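Local coordinates for protein 2'-5' RNA Ligase (Thermus thermophilus, PDB 1IUH) that belongs to the LigT-like phosphoesterases of the 2H clan, a family of two-lobed proteins named for 2'-5' RNA ligases, at residues Y79-T85 and P141-P145. Residues are numbered along the deposited sequence; the frame is centred on the assembly and turned at random.
Sequences YFPNEGT and PRVPP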
loop_
_atom_site.group_PDB
_atom_site.type_symbol
_atom_site.label_atom_id
_atom_site.label_comp_id
_atom_site.label_asym_id
_atom_site.label_seq_id
_atom_site.Cartn_x
_atom_site.Cartn_y
_atom_site.Cartn_z
ATOM N N TYR A 79 -8.638 -10.199 -7.060
ATOM C CA TYR A 79 -8.813 -9.167 -8.124
ATOM C C TYR A 79 -9.856 -8.101 -7.821
ATOM O O TYR A 79 -10.768 -8.311 -7.052
ATOM C CB TYR A 79 -9.246 -9.737 -9.484
ATOM C CG TYR A 79 -8.326 -10.767 -10.036
ATOM C CD1 TYR A 79 -8.352 -12.063 -9.541
ATOM C CD2 TYR A 79 -7.386 -10.433 -10.996
ATOM C CE1 TYR A 79 -7.461 -13.004 -9.984
ATOM C CE2 TYR A 79 -6.483 -11.353 -11.438
ATOM C CZ TYR A 79 -6.516 -12.650 -10.939
ATOM O OH TYR A 79 -5.655 -13.607 -11.391
ATOM N N PHE A 80 -9.702 -6.951 -8.453
ATOM C CA PHE A 80 -10.680 -5.914 -8.315
ATOM C C PHE A 80 -10.914 -5.456 -9.732
ATOM O O PHE A 80 -9.976 -5.144 -10.450
ATOM C CB PHE A 80 -10.202 -4.703 -7.507
ATOM C CG PHE A 80 -11.102 -3.474 -7.691
ATOM C CD1 PHE A 80 -12.314 -3.362 -6.995
ATOM C CD2 PHE A 80 -10.807 -2.509 -8.683
ATOM C CE1 PHE A 80 -13.210 -2.325 -7.301
ATOM C CE2 PHE A 80 -11.701 -1.471 -8.995
ATOM C CZ PHE A 80 -12.900 -1.382 -8.308
ATOM N N PRO A 81 -12.176 -5.450 -10.169
ATOM C CA PRO A 81 -13.348 -5.854 -9.402
ATOM C C PRO A 81 -13.382 -7.366 -9.292
ATOM O O PRO A 81 -12.851 -8.062 -10.148
ATOM C CB PRO A 81 -14.483 -5.324 -10.245
ATOM C CG PRO A 81 -13.934 -4.110 -10.772
ATOM C CD PRO A 81 -12.589 -4.536 -11.245
ATOM N N ASN A 82 -14.033 -7.852 -8.246
ATOM C CA ASN A 82 -14.165 -9.280 -7.939
ATOM C C ASN A 82 -14.756 -10.154 -9.066
ATOM O O ASN A 82 -14.433 -11.341 -9.162
ATOM C CB ASN A 82 -15.028 -9.406 -6.677
ATOM C CG ASN A 82 -14.689 -10.617 -5.850
ATOM O OD1 ASN A 82 -14.935 -11.751 -6.259
ATOM N ND2 ASN A 82 -14.114 -10.386 -4.668
ATOM N N GLU A 83 -15.654 -9.580 -9.873
ATOM C CA GLU A 83 -16.287 -10.268 -11.000
ATOM C C GLU A 83 -16.216 -9.350 -12.217
ATOM O O GLU A 83 -16.247 -8.129 -12.081
ATOM C CB GLU A 83 -17.729 -10.618 -10.664
ATOM C CG GLU A 83 -17.799 -11.546 -9.458
ATOM C CD GLU A 83 -19.202 -11.680 -8.874
ATOM O OE1 GLU A 83 -19.890 -10.637 -8.731
ATOM O OE2 GLU A 83 -19.616 -12.824 -8.540
ATOM N N GLY A 84 -16.068 -9.943 -13.405
ATOM C CA GLY A 84 -15.953 -9.156 -14.627
ATOM C C GLY A 84 -14.508 -8.793 -14.974
ATOM O O GLY A 84 -13.572 -9.288 -14.329
ATOM N N THR A 85 -14.313 -7.954 -15.992
ATOM C CA THR A 85 -12.963 -7.553 -16.361
ATOM C C THR A 85 -12.255 -7.070 -15.087
ATOM O O THR A 85 -12.771 -6.171 -14.403
ATOM C CB THR A 85 -12.959 -6.367 -17.347
ATOM O OG1 THR A 85 -13.914 -6.584 -18.386
ATOM C CG2 THR A 85 -11.591 -6.211 -17.980
ATOM N N PRO A 141 -6.299 -12.581 -18.921
ATOM C CA PRO A 141 -7.150 -13.413 -18.064
ATOM C C PRO A 141 -6.754 -13.519 -16.572
ATOM O O PRO A 141 -5.617 -13.253 -16.199
ATOM C CB PRO A 141 -7.044 -14.778 -18.728
ATOM C CG PRO A 141 -5.624 -14.813 -19.130
ATOM C CD PRO A 141 -5.440 -13.431 -19.774
ATOM N N ARG A 142 -7.723 -13.900 -15.746
ATOM C CA ARG A 142 -7.458 -14.187 -14.356
ATOM C C ARG A 142 -6.538 -15.408 -14.437
ATOM O O ARG A 142 -6.567 -16.166 -15.403
ATOM C CB ARG A 142 -8.717 -14.669 -13.621
ATOM C CG ARG A 142 -9.922 -13.806 -13.807
ATOM C CD ARG A 142 -10.425 -13.158 -12.519
ATOM N NE ARG A 142 -11.383 -12.104 -12.883
ATOM C CZ ARG A 142 -12.050 -11.356 -12.005
ATOM N NH1 ARG A 142 -11.865 -11.551 -10.697
ATOM N NH2 ARG A 142 -12.883 -10.414 -12.427
ATOM N N VAL A 143 -5.762 -15.607 -13.395
ATOM C CA VAL A 143 -4.854 -16.752 -13.265
ATOM C C VAL A 143 -5.297 -17.370 -11.935
ATOM O O VAL A 143 -5.765 -16.644 -11.057
ATOM C CB VAL A 143 -3.409 -16.266 -13.099
ATOM C CG1 VAL A 143 -2.569 -17.365 -12.429
ATOM C CG2 VAL A 143 -2.854 -15.824 -14.445
ATOM N N PRO A 144 -5.128 -18.686 -11.734
ATOM C CA PRO A 144 -5.569 -19.259 -10.445
ATOM C C PRO A 144 -4.993 -18.565 -9.227
ATOM O O PRO A 144 -3.991 -17.848 -9.299
ATOM C CB PRO A 144 -5.099 -20.710 -10.497
ATOM C CG PRO A 144 -5.028 -21.031 -11.965
ATOM C CD PRO A 144 -4.478 -19.711 -12.577
ATOM N N PRO A 145 -5.631 -18.765 -8.084
ATOM C CA PRO A 145 -5.176 -18.160 -6.830
ATOM C C PRO A 145 -3.748 -18.557 -6.498
ATOM O O PRO A 145 -3.305 -19.622 -6.890
ATOM C CB PRO A 145 -6.160 -18.710 -5.812
ATOM C CG PRO A 145 -7.460 -18.884 -6.642
ATOM C CD PRO A 145 -6.967 -19.385 -7.967
HETATM O O HOH W 1 -4.489 -14.845 -8.934
#
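Residues 79-85 run off the end of strand 70-80 into the turn before strand 88-94, whereas 141-145 form an irregular, proline-rich segment between strands 130-136 and 150-164 of this 2H phosphoesterase-type fold. The backbones stay well apart, with CA atoms 8.1 Å apart for Y79 and R142 and 8.4 Å for T85 and P141, so side chains must bridge the gap. A cis peptide bond before P81 bends the chain as it leaves the strand, and G84, at phi 90° and psi -173°, has a conformation in which a CB would collide with the preceding carbonyl oxygen. In this turn the carbonyls of P81, N82 and G84 face R142, a surface example of how a curled loop can offer several acceptors to one long cationic side chain.

Into this curl reaches R142. Its NH2 donates to P81 O at 3.3 Å, and its NH1 makes a weak hydrogen bond to N82 O at 3.0 Å. The CD methylene of R142 lies on the Y79 ring in a CH-pi contact, 3.9 Å from the centroid and over the face, 15° off the ring normal; Y79 also stacks with W89 of the neighbouring strand 88-94. The tyrosine returns the reach: V143 N donates to Y79 OH at 2.8 Å, nearly linearly, and water 1 links Y79 OH (3.0 Å) with P144 O (3.1 Å). Two side chains running in opposite directions thus tie the strand end and its turn to the 141-145 loop. The hydrogen bond from R142 NH2 to G84 O is modelled at 2.3 Å, shorter than normal and no measure of strength.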